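Long-range contact in phist (PDB 4JLE), which binds the virulence factor PfEMP1, probably its cytoplasmic ATS region through the PHIST domain, and comigrates to knobs on the infected red cell surface: residues N25-N29 with D39-I43. Sequence-based numbering, arbitrary orientation.
Sequences NEMIN and DMNII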
ATOM      1  N   ASN B  25       5.205  26.340  -5.464  1.00 48.66           N
ATOM      2  CA  ASN B  25       5.160  27.403  -4.448  1.00 50.39           C
ATOM      3  C   ASN B  25       4.455  28.661  -5.013  1.00 54.06           C
ATOM      4  O   ASN B  25       3.605  29.236  -4.347  1.00 54.52           O
ATOM      5  CB  ASN B  25       6.564  27.732  -3.919  1.00 57.97           C
ATOM      6  CG  ASN B  25       7.130  26.625  -3.036  1.00 84.08           C
ATOM      7  OD1 ASN B  25       6.394  25.860  -2.395  1.00 71.18           O
ATOM      8  ND2 ASN B  25       8.459  26.509  -2.989  1.00 79.35           N
ATOM      9  N   GLU B  26       4.742  29.001  -6.266  1.00 49.75           N
ATOM     10  CA  GLU B  26       4.134  30.104  -7.006  1.00 50.49           C
ATOM     11  C   GLU B  26       2.613  29.947  -7.028  1.00 54.62           C
ATOM     12  O   GLU B  26       1.894  30.893  -6.705  1.00 54.50           O
ATOM     13  CB  GLU B  26       4.690  30.095  -8.421  1.00 52.26           C
ATOM     14  CG  GLU B  26       4.901  31.454  -9.034  1.00 68.34           C
ATOM     15  CD  GLU B  26       5.258  31.356 -10.503  1.00 93.85           C
ATOM     16  OE1 GLU B  26       4.504  31.925 -11.326  1.00 63.83           O
ATOM     17  OE2 GLU B  26       6.265  30.684 -10.831  1.00 98.83           O
ATOM     18  N   MET B  27       2.132  28.731  -7.364  1.00 50.43           N
ATOM     19  CA  MET B  27       0.719  28.394  -7.427  1.00 51.06           C
ATOM     20  C   MET B  27       0.069  28.513  -6.061  1.00 55.71           C
ATOM     21  O   MET B  27      -0.994  29.126  -5.961  1.00 55.68           O
ATOM     22  CB  MET B  27       0.539  26.975  -7.974  1.00 53.88           C
ATOM     23  CG  MET B  27       0.547  26.903  -9.469  1.00 58.32           C
ATOM     24  SD  MET B  27       0.328  25.188  -9.962  1.00 63.33           S
ATOM     25  CE  MET B  27      -0.439  25.411 -11.444  1.00 62.00           C
ATOM     26  N   ILE B  28       0.716  27.950  -5.013  1.00 52.93           N
ATOM     27  CA  ILE B  28       0.220  27.999  -3.633  1.00 53.77           C
ATOM     28  C   ILE B  28       0.067  29.460  -3.175  1.00 59.67           C
ATOM     29  O   ILE B  28      -0.998  29.840  -2.677  1.00 61.56           O
ATOM     30  CB  ILE B  28       1.137  27.192  -2.662  1.00 56.62           C
ATOM     31  CG1 ILE B  28       1.117  25.688  -2.968  1.00 56.26           C
ATOM     32  CG2 ILE B  28       0.771  27.438  -1.177  1.00 57.47           C
ATOM     33  CD1 ILE B  28       2.385  24.919  -2.404  1.00 59.24           C
ATOM     34  N   ASN B  29       1.116  30.264  -3.390  1.00 54.75           N
ATOM     35  CA  ASN B  29       1.237  31.642  -2.954  1.00 55.29           C
ATOM     36  C   ASN B  29       0.625  32.661  -3.921  1.00 60.16           C
ATOM     37  O   ASN B  29       0.856  33.858  -3.724  1.00 61.55           O
ATOM     38  CB  ASN B  29       2.727  31.988  -2.732  1.00 56.61           C
ATOM     39  CG  ASN B  29       3.427  31.166  -1.677  1.00 75.05           C
ATOM     40  OD1 ASN B  29       2.800  30.588  -0.772  1.00 65.92           O
ATOM     41  ND2 ASN B  29       4.754  31.096  -1.802  1.00 65.98           N
ATOM     42  N   ASP B  39      -4.883  23.096 -11.557  1.00 45.98           N
ATOM     43  CA  ASP B  39      -3.865  23.560 -10.637  1.00 43.44           C
ATOM     44  C   ASP B  39      -3.866  22.752  -9.315  1.00 45.39           C
ATOM     45  O   ASP B  39      -2.791  22.414  -8.805  1.00 44.68           O
ATOM     46  CB  ASP B  39      -4.071  25.061 -10.414  1.00 45.19           C
ATOM     47  CG  ASP B  39      -3.846  25.910 -11.671  1.00 55.36           C
ATOM     48  OD1 ASP B  39      -3.586  25.315 -12.765  1.00 54.55           O
ATOM     49  OD2 ASP B  39      -3.825  27.175 -11.548  1.00 59.01           O
ATOM     50  N   MET B  40      -5.053  22.370  -8.805  1.00 41.81           N
ATOM     51  CA  MET B  40      -5.169  21.567  -7.577  1.00 40.93           C
ATOM     52  C   MET B  40      -4.617  20.174  -7.797  1.00 45.45           C
ATOM     53  O   MET B  40      -3.921  19.647  -6.929  1.00 44.13           O
ATOM     54  CB  MET B  40      -6.634  21.484  -7.105  1.00 43.29           C
ATOM     55  CG  MET B  40      -7.203  22.852  -6.614  1.00 46.03           C
ATOM     56  SD  MET B  40      -8.812  22.604  -5.799  1.00 48.51           S
ATOM     57  CE  MET B  40     -10.001  22.996  -7.159  1.00 43.80           C
ATOM     58  N   ASN B  41      -4.876  19.602  -8.991  1.00 44.10           N
ATOM     59  CA  ASN B  41      -4.413  18.273  -9.358  1.00 44.65           C
ATOM     60  C   ASN B  41      -2.899  18.269  -9.541  1.00 47.90           C
ATOM     61  O   ASN B  41      -2.235  17.390  -9.002  1.00 48.86           O
ATOM     62  CB  ASN B  41      -5.150  17.771 -10.611  1.00 50.25           C
ATOM     63  CG  ASN B  41      -6.613  17.406 -10.396  1.00 71.42           C
ATOM     64  OD1 ASN B  41      -7.130  17.387  -9.271  1.00 69.04           O
ATOM     65  ND2 ASN B  41      -7.312  17.101 -11.477  1.00 63.05           N
ATOM     66  N   ILE B  42      -2.351  19.290 -10.222  1.00 43.02           N
ATOM     67  CA  ILE B  42      -0.901  19.442 -10.408  1.00 40.29           C
ATOM     68  C   ILE B  42      -0.244  19.448  -9.033  1.00 44.60           C
ATOM     69  O   ILE B  42       0.716  18.707  -8.828  1.00 45.58           O
ATOM     70  CB  ILE B  42      -0.565  20.747 -11.238  1.00 41.72           C
ATOM     71  CG1 ILE B  42      -0.833  20.530 -12.735  1.00 39.65           C
ATOM     72  CG2 ILE B  42       0.895  21.269 -10.970  1.00 40.32           C
ATOM     73  CD1 ILE B  42      -1.060  21.784 -13.540  1.00 37.06           C
ATOM     74  N   ILE B  43      -0.765  20.271  -8.090  1.00 41.96           N
ATOM     75  CA  ILE B  43      -0.168  20.414  -6.760  1.00 42.49           C
ATOM     76  C   ILE B  43      -0.259  19.084  -5.984  1.00 49.93           C
ATOM     77  O   ILE B  43       0.719  18.695  -5.352  1.00 49.01           O
ATOM     78  CB  ILE B  43      -0.794  21.617  -5.955  1.00 45.47           C
ATOM     79  CG1 ILE B  43      -0.413  22.978  -6.585  1.00 45.30           C
ATOM     80  CG2 ILE B  43      -0.345  21.612  -4.478  1.00 44.94           C
ATOM     81  CD1 ILE B  43      -1.305  24.162  -6.138  1.00 42.61           C
TER
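Met-27 carries most of this contact, reaching from helix 21-28 across to three residues of helix 37-72. Its methyl CE sits over the flat face of the Asp-39 carboxylate, 3.4 Å from OD1. CE also lies 3.8 Å from Asp-39 CB. The methionine meets the aspartate side chain roughly perpendicularly. Further back, Met-27 SD lies 4.1 Å from Ile-42 CG2, and here too the two side chains are nearly perpendicular. SD is equally 4.1 Å from Ile-43 CG1. At the base, Met-27 CB meets Ile-43 CD1 at 3.8 Å. The Met-27 and Ile-43 side chains lie alongside, pointing roughly opposite ways. The methionine is extended through chi2 (180°) and chi3 (151°), which carries its sulfur and methyl over to the facing helix. Ile-28 adds a looser touch, with CG1 4.3 Å from Ile-43 CD1. No hydrogen bond joins the two segments, so side-chain packing alone links them. Asn-36 OD1 accepts a hydrogen bond from Asp-39 N near the start of the long helix. On the second subunit, Phe-120 packs on Ile-43 and Leu-124 on Ile-28. The contact lies near the surface and lays the end of short helix 21-28 against the first turns of helix 37-72, the first long helix of the PHIST three-helix bundle (37-72, 77-110 and 117-163), beside strand 34-36, whose Ile-35 packs on Ile-43.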